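Local coordinates for protein intracellular exo-alpha-(1->5)-L-arabinofuranosidase (Bifidobacterium longum, PDB 2Y2W) that hydrolyses terminal non-reducing alpha-(1->5)-L-arabinofuranosyl bonds in arabinans and also acts on arabinoxylan, helping to break down plant cell-wall polysaccharide, at residues E228-A233 and G264-T269. Sequence-based numbering, arbitrary orientation.
Sequences EEYAGA and GTWEKT
Tyr230 and Trp266 meet between two neighbouring outer helices of the (beta/alpha)8 barrel, those that follow barrel strands 209-212 and 249-252. The axes of 228-233 and 265-269 run in the same general direction, 35° apart and 9.7 Å at closest approach.

The aromatic pair is the main apolar contact, and both residues are buried. With CG anti to the backbone N (chi1 174°), the Trp266 indole reaches across and brings its benzo carbons against Tyr230: CZ2 is 3.6 Å from Tyr230 CD2, and CH2 lies 3.8 Å from Tyr230 CB. The planes are tilted by only 24°, yet 5.6 Å between the centroids of the Tyr230 ring and the Trp266 six-membered ring leaves little face-to-face overlap.

The polar ends converge on Cys253, which accepts from Trp266 NE1 through its carbonyl and bonds Tyr230 OH through its amide; Ile212 O also bonds that hydroxyl. These partners lie at or just past the strands' C-terminal ends, the active-site end of the barrel; the Trp266 side chain is about 8 Å from that of Glu215, the probable acid/base.

Ala231 CB packs loosely on Thr269 O. On the more open side, the bent Glu228 chain brings OE2 to 3.7 Å from Thr269 CG2, while Thr269 OG1 bonds Thr265 O at 2.9 Å.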
loop_
_atom_site.group_PDB
_atom_site.type_symbol
_atom_site.label_atom_id
_atom_site.label_comp_id
_atom_site.label_asym_id
_atom_site.label_seq_id
_atom_site.Cartn_x
_atom_site.Cartn_y
_atom_site.Cartn_z
ATOM N N GLU D 228 -13.348 -3.918 -3.434
ATOM C CA GLU D 228 -13.168 -3.181 -2.178
ATOM C C GLU D 228 -11.845 -2.411 -2.125
ATOM O O GLU D 228 -11.815 -1.256 -1.692
ATOM C CB GLU D 228 -13.299 -4.116 -0.969
ATOM C CG GLU D 228 -14.722 -4.626 -0.712
ATOM C CD GLU D 228 -15.626 -3.609 -0.005
ATOM O OE1 GLU D 228 -15.120 -2.574 0.486
ATOM O OE2 GLU D 228 -16.853 -3.855 0.069
ATOM N N GLU D 229 -10.764 -3.052 -2.572
ATOM C CA GLU D 229 -9.442 -2.425 -2.627
ATOM C C GLU D 229 -9.446 -1.155 -3.476
ATOM O O GLU D 229 -8.911 -0.125 -3.053
ATOM C CB GLU D 229 -8.391 -3.405 -3.159
ATOM C CG GLU D 229 -7.797 -4.343 -2.109
ATOM C CD GLU D 229 -7.045 -5.531 -2.717
ATOM O OE1 GLU D 229 -6.841 -5.561 -3.953
ATOM O OE2 GLU D 229 -6.659 -6.441 -1.953
ATOM N N TYR D 230 -10.050 -1.232 -4.663
ATOM C CA TYR D 230 -10.110 -0.087 -5.573
ATOM C C TYR D 230 -11.024 1.016 -5.052
ATOM O O TYR D 230 -10.672 2.194 -5.125
ATOM C CB TYR D 230 -10.512 -0.502 -6.996
ATOM C CG TYR D 230 -10.512 0.653 -7.980
ATOM C CD1 TYR D 230 -9.315 1.190 -8.453
ATOM C CD2 TYR D 230 -11.709 1.216 -8.424
ATOM C CE1 TYR D 230 -9.308 2.258 -9.346
ATOM C CE2 TYR D 230 -11.716 2.285 -9.320
ATOM C CZ TYR D 230 -10.511 2.799 -9.774
ATOM O OH TYR D 230 -10.506 3.851 -10.660
ATOM N N ALA D 231 -12.188 0.630 -4.529
ATOM C CA ALA D 231 -13.123 1.576 -3.917
ATOM C C ALA D 231 -12.422 2.438 -2.867
ATOM O O ALA D 231 -12.542 3.665 -2.887
ATOM C CB ALA D 231 -14.312 0.842 -3.307
ATOM N N GLY D 232 -11.683 1.788 -1.969
ATOM C CA GLY D 232 -10.880 2.481 -0.962
ATOM C C GLY D 232 -9.818 3.387 -1.562
ATOM O O GLY D 232 -9.611 4.506 -1.094
ATOM N N ALA D 233 -9.155 2.903 -2.610
ATOM C CA ALA D 233 -8.071 3.644 -3.255
ATOM C C ALA D 233 -8.571 4.866 -4.030
ATOM O O ALA D 233 -8.038 5.965 -3.872
ATOM C CB ALA D 233 -7.263 2.725 -4.158
ATOM N N GLY D 264 -21.262 -4.882 -13.141
ATOM C CA GLY D 264 -22.362 -4.329 -12.357
ATOM C C GLY D 264 -22.001 -4.129 -10.896
ATOM O O GLY D 264 -22.075 -3.014 -10.380
ATOM N N THR D 265 -21.608 -5.216 -10.233
ATOM C CA THR D 265 -21.273 -5.193 -8.803
ATOM C C THR D 265 -19.984 -4.421 -8.502
ATOM O O THR D 265 -19.825 -3.871 -7.409
ATOM C CB THR D 265 -21.175 -6.617 -8.213
ATOM O OG1 THR D 265 -20.347 -7.430 -9.053
ATOM C CG2 THR D 265 -22.557 -7.252 -8.111
ATOM N N TRP D 266 -19.073 -4.383 -9.472
ATOM C CA TRP D 266 -17.868 -3.568 -9.368
ATOM C C TRP D 266 -18.258 -2.101 -9.253
ATOM O O TRP D 266 -17.884 -1.428 -8.294
ATOM C CB TRP D 266 -16.964 -3.776 -10.587
ATOM C CG TRP D 266 -15.768 -2.867 -10.621
ATOM C CD1 TRP D 266 -15.720 -1.586 -11.098
ATOM C CD2 TRP D 266 -14.446 -3.174 -10.162
ATOM N NE1 TRP D 266 -14.451 -1.076 -10.961
ATOM C CE2 TRP D 266 -13.649 -2.030 -10.391
ATOM C CE3 TRP D 266 -13.857 -4.305 -9.579
ATOM C CZ2 TRP D 266 -12.292 -1.983 -10.056
ATOM C CZ3 TRP D 266 -12.507 -4.259 -9.248
ATOM C CH2 TRP D 266 -11.741 -3.105 -9.489
ATOM N N GLU D 267 -19.022 -1.628 -10.236
ATOM C CA GLU D 267 -19.482 -0.244 -10.295
ATOM C C GLU D 267 -20.263 0.154 -9.047
ATOM O O GLU D 267 -20.032 1.220 -8.484
ATOM C CB GLU D 267 -20.335 -0.015 -11.546
ATOM C CG GLU D 267 -19.552 0.007 -12.862
ATOM C CD GLU D 267 -19.256 -1.377 -13.424
ATOM O OE1 GLU D 267 -19.624 -2.397 -12.801
ATOM O OE2 GLU D 267 -18.645 -1.443 -14.509
ATOM N N LYS D 268 -21.171 -0.714 -8.608
ATOM C CA LYS D 268 -21.989 -0.437 -7.432
ATOM C C LYS D 268 -21.133 -0.184 -6.194
ATOM O O LYS D 268 -21.292 0.838 -5.530
ATOM C CB LYS D 268 -22.979 -1.573 -7.177
ATOM C CG LYS D 268 -24.181 -1.166 -6.335
ATOM C CD LYS D 268 -25.352 -2.136 -6.488
ATOM C CE LYS D 268 -26.015 -2.036 -7.866
ATOM N NZ LYS D 268 -25.329 -2.862 -8.905
ATOM N N THR D 269 -20.219 -1.109 -5.904
ATOM C CA THR D 269 -19.352 -1.013 -4.730
ATOM C C THR D 269 -18.432 0.208 -4.802
ATOM O O THR D 269 -18.337 0.979 -3.843
ATOM C CB THR D 269 -18.512 -2.296 -4.546
ATOM O OG1 THR D 269 -19.367 -3.442 -4.603
ATOM C CG2 THR D 269 -17.782 -2.285 -3.205
#